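Local coordinates for DNA endonuclease i-cvui (Chlorella vulgaris, PDB 5A77), which probably acts as a LAGLIDADG homing endonuclease in intron homing, cutting double-stranded DNA at its target site with magnesium bound, at residues Ala16-Ala21 against Leu45-Ser50. Sequence-based numbering, arbitrary orientation.
With MG (magnesium ion), chain G; nucleotides of chain F; nucleotides of chain D.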
# COMPACT_ATOMS: atom_id res chain seq x y z
N ALA B 16 -5.37 6.77 -4.60
CA ALA B 16 -6.00 5.53 -4.99
C ALA B 16 -4.96 4.44 -4.92
O ALA B 16 -5.21 3.34 -4.39
CB ALA B 16 -6.60 5.63 -6.37
N GLY B 17 -3.77 4.74 -5.44
CA GLY B 17 -2.67 3.81 -5.42
C GLY B 17 -2.38 3.35 -4.01
O GLY B 17 -2.13 2.18 -3.76
N PHE B 18 -2.47 4.29 -3.07
CA PHE B 18 -2.13 4.02 -1.68
C PHE B 18 -3.20 3.18 -0.98
O PHE B 18 -2.89 2.22 -0.27
CB PHE B 18 -1.90 5.33 -0.95
CG PHE B 18 -0.98 5.23 0.21
CD1 PHE B 18 0.40 5.15 0.01
CD2 PHE B 18 -1.47 5.24 1.51
CE1 PHE B 18 1.27 5.07 1.10
CE2 PHE B 18 -0.60 5.17 2.61
CZ PHE B 18 0.77 5.08 2.40
N VAL B 19 -4.46 3.55 -1.19
CA VAL B 19 -5.57 2.82 -0.60
C VAL B 19 -5.63 1.36 -1.11
O VAL B 19 -5.84 0.43 -0.32
CB VAL B 19 -6.91 3.53 -0.88
CG1 VAL B 19 -8.09 2.69 -0.42
CG2 VAL B 19 -6.93 4.90 -0.20
N ASP B 20 -5.41 1.14 -2.41
CA ASP B 20 -5.41 -0.23 -2.94
C ASP B 20 -4.40 -1.13 -2.23
O ASP B 20 -4.57 -2.35 -2.20
CB ASP B 20 -5.11 -0.24 -4.44
CG ASP B 20 -6.35 -0.11 -5.28
OD1 ASP B 20 -7.42 -0.50 -4.81
OD2 ASP B 20 -6.25 0.39 -6.42
N ALA B 21 -3.35 -0.53 -1.67
CA ALA B 21 -2.30 -1.30 -1.03
C ALA B 21 -2.48 -1.35 0.48
O ALA B 21 -2.42 -2.42 1.08
CB ALA B 21 -0.94 -0.75 -1.38
N LEU B 45 -13.80 4.44 4.98
CA LEU B 45 -12.51 4.28 4.34
C LEU B 45 -11.43 4.55 5.38
O LEU B 45 -11.43 5.60 6.01
CB LEU B 45 -12.35 5.22 3.14
CG LEU B 45 -11.02 5.19 2.37
CD1 LEU B 45 -11.26 5.55 0.93
CD2 LEU B 45 -10.00 6.14 2.97
N THR B 46 -10.49 3.62 5.55
CA THR B 46 -9.43 3.82 6.53
C THR B 46 -8.07 3.53 5.89
O THR B 46 -7.92 2.58 5.12
CB THR B 46 -9.64 2.92 7.77
OG1 THR B 46 -10.66 3.49 8.60
CG2 THR B 46 -8.37 2.85 8.59
N VAL B 47 -7.08 4.36 6.20
CA VAL B 47 -5.72 4.17 5.71
C VAL B 47 -4.77 4.02 6.90
O VAL B 47 -4.84 4.79 7.86
CB VAL B 47 -5.28 5.34 4.80
CG1 VAL B 47 -3.79 5.30 4.56
CG2 VAL B 47 -6.03 5.31 3.49
N PHE B 48 -3.90 3.01 6.85
CA PHE B 48 -2.99 2.72 7.96
C PHE B 48 -1.56 3.11 7.65
O PHE B 48 -1.08 2.90 6.54
CB PHE B 48 -3.03 1.24 8.32
CG PHE B 48 -4.40 0.71 8.57
CD1 PHE B 48 -4.98 0.83 9.83
CD2 PHE B 48 -5.11 0.08 7.56
CE1 PHE B 48 -6.25 0.32 10.06
CE2 PHE B 48 -6.37 -0.41 7.80
CZ PHE B 48 -6.94 -0.29 9.04
N GLN B 49 -0.88 3.68 8.64
CA GLN B 49 0.55 3.90 8.53
C GLN B 49 1.18 3.91 9.91
O GLN B 49 0.52 4.22 10.91
CB GLN B 49 0.87 5.21 7.80
CG GLN B 49 2.24 5.18 7.09
CD GLN B 49 2.34 4.06 6.05
OE1 GLN B 49 1.35 3.71 5.40
NE2 GLN B 49 3.53 3.47 5.92
N SER B 50 2.45 3.53 9.97
CA SER B 50 3.21 3.58 11.21
C SER B 50 3.28 5.03 11.68
O SER B 50 3.34 5.94 10.85
CB SER B 50 4.61 2.98 11.02
OG SER B 50 5.48 3.33 12.09
MG MG G . -1.44 -4.47 1.16
OP3 DG F 1 -5.38 -5.42 2.68
P DG F 1 -4.75 -4.07 2.70
OP1 DG F 1 -3.28 -4.29 2.78
OP2 DG F 1 -5.31 -3.30 1.56
O5' DG F 1 -5.22 -3.29 4.01
C5' DG F 1 -4.55 -3.49 5.27
C4' DG F 1 -5.32 -4.50 6.10
O4' DG F 1 -4.83 -4.54 7.46
C3' DG F 1 -6.80 -4.23 6.19
O3' DG F 1 -7.45 -5.43 5.96
C2' DG F 1 -7.00 -3.75 7.63
C1' DG F 1 -5.94 -4.58 8.33
N9 DG F 1 -5.50 -4.08 9.63
C8 DG F 1 -5.00 -2.83 9.92
N7 DG F 1 -4.61 -2.71 11.16
C5 DG F 1 -4.85 -3.96 11.72
C6 DG F 1 -4.64 -4.43 13.03
O6 DG F 1 -4.18 -3.82 13.99
N1 DG F 1 -5.02 -5.75 13.17
C2 DG F 1 -5.55 -6.53 12.18
N2 DG F 1 -5.85 -7.79 12.51
N3 DG F 1 -5.75 -6.10 10.94
C4 DG F 1 -5.39 -4.81 10.79
P DC D 14 3.03 0.36 7.49
OP1 DC D 14 3.16 0.51 6.02
OP2 DC D 14 3.54 1.41 8.40
O5' DC D 14 1.50 0.07 7.89
C5' DC D 14 0.55 -0.32 6.90
C4' DC D 14 0.13 -1.79 7.06
O4' DC D 14 0.44 -2.27 8.40
C3' DC D 14 -1.37 -2.05 6.86
O3' DC D 14 -1.57 -3.00 5.80
C2' DC D 14 -1.83 -2.60 8.23
C1' DC D 14 -0.54 -3.20 8.76
N1 DC D 14 -0.50 -3.46 10.26
C2 DC D 14 -1.21 -4.55 10.81
O2 DC D 14 -1.88 -5.27 10.06
N3 DC D 14 -1.13 -4.78 12.15
C4 DC D 14 -0.39 -3.98 12.92
N4 DC D 14 -0.34 -4.25 14.23
C5 DC D 14 0.34 -2.88 12.39
C6 DC D 14 0.26 -2.66 11.07
P DA F 2 -8.71 -5.52 4.99
OP1 DA F 2 -8.39 -6.44 3.88
OP2 DA F 2 -9.17 -4.15 4.65
O5' DA F 2 -9.75 -6.22 5.95
C5' DA F 2 -9.24 -7.03 6.99
C4' DA F 2 -9.99 -6.81 8.28
O4' DA F 2 -9.27 -5.90 9.15
C3' DA F 2 -11.41 -6.22 8.14
O3' DA F 2 -12.29 -7.03 8.90
C2' DA F 2 -11.25 -4.82 8.74
C1' DA F 2 -10.23 -5.15 9.81
N9 DA F 2 -9.59 -4.04 10.50
C8 DA F 2 -9.45 -2.73 10.10
N7 DA F 2 -8.82 -1.97 10.98
C5 DA F 2 -8.56 -2.85 12.03
C6 DA F 2 -7.92 -2.69 13.28
N6 DA F 2 -7.40 -1.52 13.71
N1 DA F 2 -7.83 -3.78 14.08
C2 DA F 2 -8.34 -4.93 13.66
N3 DA F 2 -8.96 -5.20 12.53
C4 DA F 2 -9.03 -4.11 11.75
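Val47 divides its two methyls between Phe18 and Val19, neighbouring residues of the helix. CG1 comes in at the edge of the Phe18 ring, in the ring plane and 3.7 Å from CE2, while CG2 meets CG2 of Val19 at 3.8 Å. Phe18 reaches the strand because its CG lies anti to the backbone N (chi1 -153°). The ring tip, CZ, also touches OE1 of Gln49 at 3.3 Å, with ring and amide planes 48° apart. Helix 6-22 carries the LAGLIDADG motif and packs here on the DNA-binding antiparallel sheet, and also packs against Gly17 and Phe18 of the second subunit. The carbonyl O of Ala21 binds a magnesium ion at 2.3 Å, together with OP1 of DG1 in chain F, Asp22 OD2 of the second subunit and a further DNA phosphate. The strand makes direct DNA contacts of its own: Ser50 N donates a bent hydrogen bond (2.9 Å, 137°) to OP2 of DC14 in chain D. The Phe48 ring has Thr46 CG2 over one face, offset toward the rim, and C8 of DG1 in chain F over the centre of the opposite face; an alanine here would probably leave the DG1 sugar and base edge without their apolar support.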